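Side-chain contacts in D-alanyl-D-alanine carboxypeptidase (Streptococcus pneumoniae R6, PDB 1XP4), which probably removes C-terminal D-alanine residues from sugar-peptide precursors of the cell wall, a step of peptidoglycan synthesis: residues A[50-55]-A[95-100]; A[70-75]-A[108-113]; A[102-107]-A[222-227]. All coordinates share one frame; numbering follows the deposited sequence.

All three contacts are buried, but contact 2 lies farther out, its centre about 24 Å from that of the chain against about 15 Å for contact 1 and 14 Å for contact 3. Contact 3 shares helix 93-103 with contact 1 and helix 106-117 with contact 2, its segment 102-107 spanning the turn between these helices. Contacts 1 and 2 are purely apolar across their segments, one between two long helices, the other between a short helix and a long one. Contact 3 alone reaches the outer strand 220-228 of the antiparallel sheet, and there the chemistry turns polar: hydroxyls and a lysine line the predicted active site, which holds a water and a sulfate.

Contact 1 (A[50-55]-A[95-100]); sequences LVYEAL and ELLEAT
The Tyr52 ring meets Leu97 near its hydroxyl end, where the methyl CD1 comes in at a slant, 4.1 Å from Tyr52 CZ and equally far from Tyr52 OH. The ring of Tyr184, outside both segments, also meets that of Tyr52, their planes about 20° apart. Although the bond from CA to CB of Tyr52 does not aim at helix 93-103, the ring still gets there because CG stands anti to the carbonyl carbon (chi1 -84°), which carries the hydroxyl end over to the leucine. Leu97 thus becomes the hub of the contact and has by far the largest buried share. Its branch point is met by Val51, whose CG1 lies 4.3 Å from Leu97 CG, while Leu55, one helical turn beyond Val51, brings CD1 to 4.4 Å from Leu97 CD1. These are light van der Waals contacts between helices running nearly antiparallel, at 158°, with the axes of the two segments 12.2 Å apart at closest approach; side chains alone make the contact, and no hydrogen bond crosses it. Within helix 93-103, the buried hydroxyl of Thr100 is satisfied by its own backbone: OG1 donates to Leu96 O at 2.9 Å from above the carbonyl plane. That oxygen accepts the backbone N-H of Thr100 as well. Helix 106-117 packs beside both helices, receiving Val51 on Ile116 and Leu96 on Ala111 and Leu112; helix 120-133 covers Leu50, and Leu97 and Thr100 also pack on Val48, earlier in helix 44-57.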
loop_
_atom_site.group_PDB
_atom_site.type_symbol
_atom_site.label_atom_id
_atom_site.label_comp_id
_atom_site.label_asym_id
_atom_site.label_seq_id
_atom_site.Cartn_x
_atom_site.Cartn_y
_atom_site.Cartn_z
ATOM N N LEU A 50 -0.933 -11.857 1.748
ATOM C CA LEU A 50 -1.123 -13.267 1.462
ATOM C C LEU A 50 -2.409 -13.775 2.116
ATOM O O LEU A 50 -3.047 -14.711 1.624
ATOM C CB LEU A 50 0.097 -14.064 1.933
ATOM C CG LEU A 50 1.417 -13.684 1.238
ATOM C CD1 LEU A 50 2.557 -14.513 1.799
ATOM C CD2 LEU A 50 1.297 -13.908 -0.267
ATOM N N VAL A 51 -2.796 -13.132 3.214
ATOM C CA VAL A 51 -4.005 -13.496 3.945
ATOM C C VAL A 51 -5.257 -13.144 3.152
ATOM O O VAL A 51 -6.207 -13.931 3.093
ATOM C CB VAL A 51 -4.076 -12.775 5.300
ATOM C CG1 VAL A 51 -5.330 -13.195 6.033
ATOM C CG2 VAL A 51 -2.844 -13.095 6.131
ATOM N N TYR A 52 -5.270 -11.955 2.556
ATOM C CA TYR A 52 -6.412 -11.542 1.747
ATOM C C TYR A 52 -6.451 -12.407 0.491
ATOM O O TYR A 52 -7.524 -12.735 -0.020
ATOM C CB TYR A 52 -6.308 -10.060 1.364
ATOM C CG TYR A 52 -6.818 -9.114 2.432
ATOM C CD1 TYR A 52 -8.181 -8.996 2.690
ATOM C CD2 TYR A 52 -5.939 -8.360 3.204
ATOM C CE1 TYR A 52 -8.659 -8.145 3.698
ATOM C CE2 TYR A 52 -6.404 -7.513 4.212
ATOM C CZ TYR A 52 -7.763 -7.412 4.450
ATOM O OH TYR A 52 -8.227 -6.583 5.443
ATOM N N GLU A 53 -5.274 -12.787 0.006
ATOM C CA GLU A 53 -5.188 -13.625 -1.179
ATOM C C GLU A 53 -5.742 -15.018 -0.890
ATOM O O GLU A 53 -6.215 -15.704 -1.791
ATOM C CB GLU A 53 -3.743 -13.733 -1.652
ATOM C CG GLU A 53 -3.613 -14.397 -3.003
ATOM C CD GLU A 53 -2.215 -14.277 -3.576
ATOM O OE1 GLU A 53 -1.291 -14.912 -3.023
ATOM O OE2 GLU A 53 -2.043 -13.541 -4.574
ATOM N N ALA A 54 -5.674 -15.439 0.371
ATOM C CA ALA A 54 -6.198 -16.743 0.762
ATOM C C ALA A 54 -7.699 -16.602 1.009
ATOM O O ALA A 54 -8.464 -17.546 0.816
ATOM C CB ALA A 54 -5.496 -17.242 2.009
ATOM N N LEU A 55 -8.122 -15.422 1.452
ATOM C CA LEU A 55 -9.544 -15.187 1.663
ATOM C C LEU A 55 -10.195 -15.181 0.287
ATOM O O LEU A 55 -11.235 -15.804 0.074
ATOM C CB LEU A 55 -9.781 -13.841 2.339
ATOM C CG LEU A 55 -9.494 -13.767 3.833
ATOM C CD1 LEU A 55 -9.561 -12.325 4.283
ATOM C CD2 LEU A 55 -10.495 -14.630 4.586
ATOM N N GLU A 95 -10.338 -11.847 13.506
ATOM C CA GLU A 95 -9.861 -11.376 14.793
ATOM C C GLU A 95 -8.353 -11.153 14.777
ATOM O O GLU A 95 -7.865 -10.117 15.239
ATOM C CB GLU A 95 -10.259 -12.365 15.892
ATOM C CG GLU A 95 -11.766 -12.514 16.017
ATOM C CD GLU A 95 -12.188 -13.283 17.250
ATOM O OE1 GLU A 95 -11.840 -14.484 17.359
ATOM O OE2 GLU A 95 -12.873 -12.679 18.110
ATOM N N LEU A 96 -7.617 -12.116 14.233
ATOM C CA LEU A 96 -6.166 -11.994 14.154
ATOM C C LEU A 96 -5.779 -10.873 13.195
ATOM O O LEU A 96 -4.850 -10.108 13.453
ATOM C CB LEU A 96 -5.555 -13.313 13.696
ATOM C CG LEU A 96 -5.791 -14.476 14.656
ATOM C CD1 LEU A 96 -5.226 -15.750 14.052
ATOM C CD2 LEU A 96 -5.142 -14.169 16.003
ATOM N N LEU A 97 -6.501 -10.780 12.088
ATOM C CA LEU A 97 -6.242 -9.744 11.104
ATOM C C LEU A 97 -6.367 -8.376 11.768
ATOM O O LEU A 97 -5.531 -7.492 11.576
ATOM C CB LEU A 97 -7.253 -9.847 9.969
ATOM C CG LEU A 97 -6.687 -9.966 8.560
ATOM C CD1 LEU A 97 -7.850 -10.008 7.579
ATOM C CD2 LEU A 97 -5.763 -8.797 8.265
ATOM N N GLU A 98 -7.423 -8.207 12.547
ATOM C CA GLU A 98 -7.657 -6.954 13.235
ATOM C C GLU A 98 -6.531 -6.746 14.249
ATOM O O GLU A 98 -5.961 -5.660 14.335
ATOM C CB GLU A 98 -9.021 -6.993 13.934
ATOM C CG GLU A 98 -9.668 -5.631 14.150
ATOM C CD GLU A 98 -11.061 -5.543 13.542
ATOM O OE1 GLU A 98 -11.221 -5.903 12.357
ATOM O OE2 GLU A 98 -11.998 -5.107 14.242
ATOM N N ALA A 99 -6.204 -7.794 15.004
ATOM C CA ALA A 99 -5.140 -7.717 16.003
ATOM C C ALA A 99 -3.786 -7.398 15.355
ATOM O O ALA A 99 -2.984 -6.640 15.909
ATOM C CB ALA A 99 -5.059 -9.020 16.777
ATOM N N THR A 100 -3.540 -7.970 14.179
ATOM C CA THR A 100 -2.291 -7.746 13.460
ATOM C C THR A 100 -2.124 -6.305 12.973
ATOM O O THR A 100 -1.134 -5.644 13.285
ATOM C CB THR A 100 -2.168 -8.688 12.228
ATOM O OG1 THR A 100 -2.011 -10.040 12.669
ATOM C CG2 THR A 100 -0.971 -8.321 11.381
#

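Contact 2 (A[70-75]-A[108-113]); sequences DYPYQL and AAIALA
Ile110 lies against Tyr71, Pro72 and Leu75, and its two branches share the Tyr71 ring while each has a further neighbour. The longer arm, CG1 and CD1, runs at about a right angle to the Tyr71 side chain and ends beside the phenol, with Ile110 CD1 3.4 Å from Tyr71 CZ and 3.3 Å from Tyr71 OH. One methyl of Leu75, CD2, closes on the same arm, also at roughly a right angle, 3.6 Å from Ile110 CD1. The short branch goes to the proline: Ile110 CG2 lies 3.3 Å from Pro72 CG and 3.5 Å from Tyr71 CE2, touching both the proline and the tyrosine, with the Pro72 ring set at a slant to the isoleucine. With chi1 at -60°, CG1 stands anti to the carbonyl carbon and CG2 anti to the backbone N, which sends each branch to its place. On the opposing helix, Tyr71 has CG anti to its own nitrogen (chi1 160°), which brings the ring end to the isoleucine although its first side-chain bond points elsewhere. The alpha carbons of Pro72 and Ile110 are the nearest pair, 6.2 Å apart, so the short helix 70-74 sits close against helix 106-117. Tyr71 OH finds its polar partner outside the two segments, in a hydrogen bond to Glu120 at the start of helix 120-133. Shape and apolar surface therefore join the two segments directly, while the phenol links this apolar surface to a carboxylate through its oxygen.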
loop_
_atom_site.group_PDB
_atom_site.type_symbol
_atom_site.label_atom_id
_atom_site.label_comp_id
_atom_site.label_asym_id
_atom_site.label_seq_id
_atom_site.Cartn_x
_atom_site.Cartn_y
_atom_site.Cartn_z
ATOM N N ASP A 70 2.164 -23.486 20.400
ATOM C CA ASP A 70 3.122 -23.156 21.448
ATOM C C ASP A 70 3.990 -21.928 21.151
ATOM O O ASP A 70 4.036 -20.980 21.941
ATOM C CB ASP A 70 4.033 -24.355 21.719
ATOM C CG ASP A 70 3.259 -25.619 22.064
ATOM O OD1 ASP A 70 2.133 -25.515 22.608
ATOM O OD2 ASP A 70 3.802 -26.721 21.803
ATOM N N TYR A 71 4.683 -21.958 20.018
ATOM C CA TYR A 71 5.557 -20.867 19.602
ATOM C C TYR A 71 4.886 -19.490 19.642
ATOM O O TYR A 71 5.374 -18.582 20.313
ATOM C CB TYR A 71 6.119 -21.181 18.206
ATOM C CG TYR A 71 6.650 -20.008 17.401
ATOM C CD1 TYR A 71 7.451 -19.024 17.984
ATOM C CD2 TYR A 71 6.390 -19.916 16.030
ATOM C CE1 TYR A 71 7.980 -17.977 17.221
ATOM C CE2 TYR A 71 6.913 -18.879 15.257
ATOM C CZ TYR A 71 7.707 -17.911 15.856
ATOM O OH TYR A 71 8.214 -16.879 15.087
ATOM N N PRO A 72 3.756 -19.318 18.936
ATOM C CA PRO A 72 3.105 -18.008 18.962
ATOM C C PRO A 72 2.486 -17.725 20.318
ATOM O O PRO A 72 2.449 -16.589 20.771
ATOM C CB PRO A 72 2.042 -18.124 17.873
ATOM C CG PRO A 72 2.582 -19.179 16.973
ATOM C CD PRO A 72 3.115 -20.186 17.939
ATOM N N TYR A 73 1.997 -18.766 20.971
ATOM C CA TYR A 73 1.357 -18.586 22.256
ATOM C C TYR A 73 2.326 -18.167 23.351
ATOM O O TYR A 73 2.041 -17.247 24.118
ATOM C CB TYR A 73 0.627 -19.865 22.654
ATOM C CG TYR A 73 0.077 -19.837 24.057
ATOM C CD1 TYR A 73 -0.855 -18.868 24.449
ATOM C CD2 TYR A 73 0.508 -20.761 25.004
ATOM C CE1 TYR A 73 -1.337 -18.823 25.751
ATOM C CE2 TYR A 73 0.034 -20.728 26.306
ATOM C CZ TYR A 73 -0.883 -19.760 26.677
ATOM O OH TYR A 73 -1.326 -19.735 27.980
ATOM N N GLN A 74 3.467 -18.837 23.431
ATOM C CA GLN A 74 4.453 -18.504 24.453
ATOM C C GLN A 74 5.034 -17.129 24.214
ATOM O O GLN A 74 5.324 -16.394 25.152
ATOM C CB GLN A 74 5.588 -19.523 24.459
ATOM C CG GLN A 74 5.289 -20.807 25.208
ATOM C CD GLN A 74 5.931 -22.010 24.542
ATOM O OE1 GLN A 74 6.930 -21.880 23.823
ATOM N NE2 GLN A 74 5.364 -23.192 24.781
ATOM N N LEU A 75 5.208 -16.790 22.948
ATOM C CA LEU A 75 5.774 -15.506 22.588
ATOM C C LEU A 75 5.024 -14.344 23.229
ATOM O O LEU A 75 5.507 -13.212 23.243
ATOM C CB LEU A 75 5.766 -15.350 21.066
ATOM C CG LEU A 75 6.437 -14.117 20.472
ATOM C CD1 LEU A 75 7.889 -14.076 20.899
ATOM C CD2 LEU A 75 6.333 -14.162 18.966
ATOM N N ALA A 108 -0.532 -12.809 16.365
ATOM C CA ALA A 108 -1.645 -12.764 15.426
ATOM C C ALA A 108 -1.061 -13.071 14.036
ATOM O O ALA A 108 -1.584 -13.905 13.295
ATOM C CB ALA A 108 -2.282 -11.381 15.430
ATOM N N ALA A 109 0.037 -12.399 13.700
ATOM C CA ALA A 109 0.695 -12.597 12.413
ATOM C C ALA A 109 1.143 -14.042 12.236
ATOM O O ALA A 109 0.780 -14.699 11.256
ATOM C CB ALA A 109 1.903 -11.666 12.284
ATOM N N ILE A 110 1.936 -14.529 13.185
ATOM C CA ILE A 110 2.440 -15.890 13.122
ATOM C C ILE A 110 1.298 -16.883 12.966
ATOM O O ILE A 110 1.311 -17.721 12.059
ATOM C CB ILE A 110 3.250 -16.244 14.384
ATOM C CG1 ILE A 110 4.442 -15.291 14.514
ATOM C CG2 ILE A 110 3.730 -17.682 14.309
ATOM C CD1 ILE A 110 5.285 -15.518 15.750
ATOM N N ALA A 111 0.308 -16.784 13.843
ATOM C CA ALA A 111 -0.838 -17.682 13.777
ATOM C C ALA A 111 -1.429 -17.745 12.360
ATOM O O ALA A 111 -1.625 -18.832 11.807
ATOM C CB ALA A 111 -1.903 -17.241 14.778
ATOM N N LEU A 112 -1.714 -16.586 11.774
ATOM C CA LEU A 112 -2.275 -16.537 10.428
ATOM C C LEU A 112 -1.370 -17.254 9.419
ATOM O O LEU A 112 -1.846 -17.978 8.535
ATOM C CB LEU A 112 -2.471 -15.081 10.001
ATOM C CG LEU A 112 -3.639 -14.335 10.653
ATOM C CD1 LEU A 112 -3.532 -12.839 10.380
ATOM C CD2 LEU A 112 -4.950 -14.898 10.125
ATOM N N ALA A 113 -0.063 -17.046 9.567
ATOM C CA ALA A 113 0.928 -17.642 8.681
ATOM C C ALA A 113 0.923 -19.170 8.742
ATOM O O ALA A 113 0.943 -19.835 7.703
ATOM C CB ALA A 113 2.318 -17.104 9.021
#

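Contact 3 (A[102-107]-A[222-227]); sequences VSSANS and GLKTGT. With SO4 (sulfate ion), chain E.
Ser104 and Lys224 meet through a single polar pair, a weak hydrogen bond of 3.4 Å from Lys224 NZ to Ser104 OG. Ser104 OG is also hydrogen-bonded to Ser41, the predicted nucleophile, and weakly to Lys44, the predicted proton acceptor. The Lys224 amine donates to the carbonyl of the next residue in the strand, Thr225 O, at 2.9 Å and from above the carbonyl plane. A third bond goes to a water, 3.2 Å from Lys224 NZ, which in turn donates weakly to Val102 O. The amine reaches these partners because the lysine chain is bent at chi2 and again at chi4 (66° and 56°), curling toward the serine. Ser104-Ala105-Asn106 and Lys224-Thr225-Gly226 fit the SxN and KTG motifs of penicillin-binding proteins; Ser104 is a predicted active-site residue, Lys224 a predicted substrate-binding one. A sulfate, probably from the crystallisation liquor, lies between them: Thr225 OG1 is 2.9 Å from sulfate O2 and Thr227 OG1 3.1 Å from sulfate O3, consistent with a place that accepts the substrate carboxylate in this family. Further out, Asn106 OD1 takes a bond from Lys44. Ser104, with positive phi (60°), lies at the break between helices 93-103 and 106-117, and its CB points toward the strand. There, Leu223 and Lys224 both pair with Val236 in a classic beta bulge, and Arg263 bonds to the Thr227 hydroxyl.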
loop_
_atom_site.group_PDB
_atom_site.type_symbol
_atom_site.label_atom_id
_atom_site.label_comp_id
_atom_site.label_asym_id
_atom_site.label_seq_id
_atom_site.Cartn_x
_atom_site.Cartn_y
_atom_site.Cartn_z
ATOM N N VAL A 102 -4.086 -3.526 13.613
ATOM C CA VAL A 102 -4.369 -2.474 14.579
ATOM C C VAL A 102 -3.405 -2.397 15.762
ATOM O O VAL A 102 -2.997 -1.306 16.167
ATOM C CB VAL A 102 -5.800 -2.620 15.128
ATOM C CG1 VAL A 102 -6.079 -1.530 16.149
ATOM C CG2 VAL A 102 -6.800 -2.559 13.980
ATOM N N SER A 103 -3.037 -3.551 16.310
ATOM C CA SER A 103 -2.146 -3.586 17.463
ATOM C C SER A 103 -0.757 -4.158 17.176
ATOM O O SER A 103 0.097 -4.220 18.063
ATOM C CB SER A 103 -2.808 -4.392 18.571
ATOM O OG SER A 103 -4.133 -3.939 18.763
ATOM N N SER A 104 -0.536 -4.583 15.940
ATOM C CA SER A 104 0.748 -5.143 15.555
ATOM C C SER A 104 1.086 -6.390 16.379
ATOM O O SER A 104 2.260 -6.698 16.611
ATOM C CB SER A 104 1.848 -4.086 15.720
ATOM O OG SER A 104 3.054 -4.489 15.080
ATOM N N ALA A 105 0.058 -7.109 16.819
ATOM C CA ALA A 105 0.258 -8.337 17.591
ATOM C C ALA A 105 1.022 -9.360 16.747
ATOM O O ALA A 105 0.534 -9.799 15.698
ATOM C CB ALA A 105 -1.087 -8.911 18.006
ATOM N N ASN A 106 2.208 -9.751 17.204
ATOM C CA ASN A 106 3.023 -10.712 16.457
ATOM C C ASN A 106 2.452 -12.131 16.442
ATOM O O ASN A 106 2.563 -12.837 15.438
ATOM C CB ASN A 106 4.457 -10.728 16.997
ATOM C CG ASN A 106 5.162 -9.393 16.814
ATOM O OD1 ASN A 106 5.295 -8.901 15.692
ATOM N ND2 ASN A 106 5.617 -8.800 17.916
ATOM N N SER A 107 1.845 -12.554 17.545
ATOM C CA SER A 107 1.261 -13.885 17.585
ATOM C C SER A 107 0.068 -13.958 16.650
ATOM O O SER A 107 -0.301 -15.034 16.188
ATOM C CB SER A 107 0.856 -14.251 19.001
ATOM O OG SER A 107 2.020 -14.549 19.753
ATOM N N GLY A 222 -4.510 4.875 7.382
ATOM C CA GLY A 222 -3.532 3.770 7.357
ATOM C C GLY A 222 -2.118 4.283 7.636
ATOM O O GLY A 222 -1.902 5.466 7.788
ATOM N N LEU A 223 -1.118 3.364 7.672
ATOM C CA LEU A 223 -1.297 2.002 7.175
ATOM C C LEU A 223 -0.683 0.955 8.106
ATOM O O LEU A 223 -1.237 -0.109 8.322
ATOM C CB LEU A 223 -0.592 1.918 5.819
ATOM C CG LEU A 223 -0.987 0.669 5.024
ATOM C CD1 LEU A 223 -2.475 0.654 4.664
ATOM C CD2 LEU A 223 -0.229 0.547 3.701
ATOM N N LYS A 224 0.530 1.275 8.607
ATOM C CA LYS A 224 1.240 0.352 9.506
ATOM C C LYS A 224 2.498 0.972 10.136
ATOM O O LYS A 224 3.391 1.436 9.457
ATOM C CB LYS A 224 1.668 -0.906 8.749
ATOM C CG LYS A 224 2.067 -2.024 9.715
ATOM C CD LYS A 224 0.900 -2.537 10.545
ATOM C CE LYS A 224 1.367 -3.286 11.799
ATOM N NZ LYS A 224 2.239 -2.399 12.558
ATOM N N THR A 225 2.552 0.984 11.481
ATOM C CA THR A 225 3.771 1.466 12.121
ATOM C C THR A 225 4.817 0.366 12.257
ATOM O O THR A 225 4.600 -0.785 11.928
ATOM C CB THR A 225 3.476 2.049 13.501
ATOM O OG1 THR A 225 2.632 1.187 14.265
ATOM C CG2 THR A 225 2.839 3.424 13.370
ATOM N N GLY A 226 6.024 0.773 12.618
ATOM C CA GLY A 226 7.076 -0.200 12.833
ATOM C C GLY A 226 8.211 0.404 13.623
ATOM O O GLY A 226 8.683 1.499 13.307
ATOM N N THR A 227 8.639 -0.295 14.666
ATOM C CA THR A 227 9.743 0.179 15.492
ATOM C C THR A 227 10.636 -0.967 15.920
ATOM O O THR A 227 10.177 -2.004 16.389
ATOM C CB THR A 227 9.253 0.914 16.733
ATOM O OG1 THR A 227 8.239 1.855 16.357
ATOM C CG2 THR A 227 10.407 1.667 17.376
HETATM S S SO4 E . 4.895 -1.036 16.563
HETATM O O1 SO4 E . 4.219 -1.002 17.879
HETATM O O2 SO4 E . 3.889 -1.175 15.496
HETATM O O3 SO4 E . 5.658 0.211 16.350
HETATM O O4 SO4 E . 5.802 -2.200 16.529
HETATM O O HOH W 1 -0.292 -1.290 14.097
#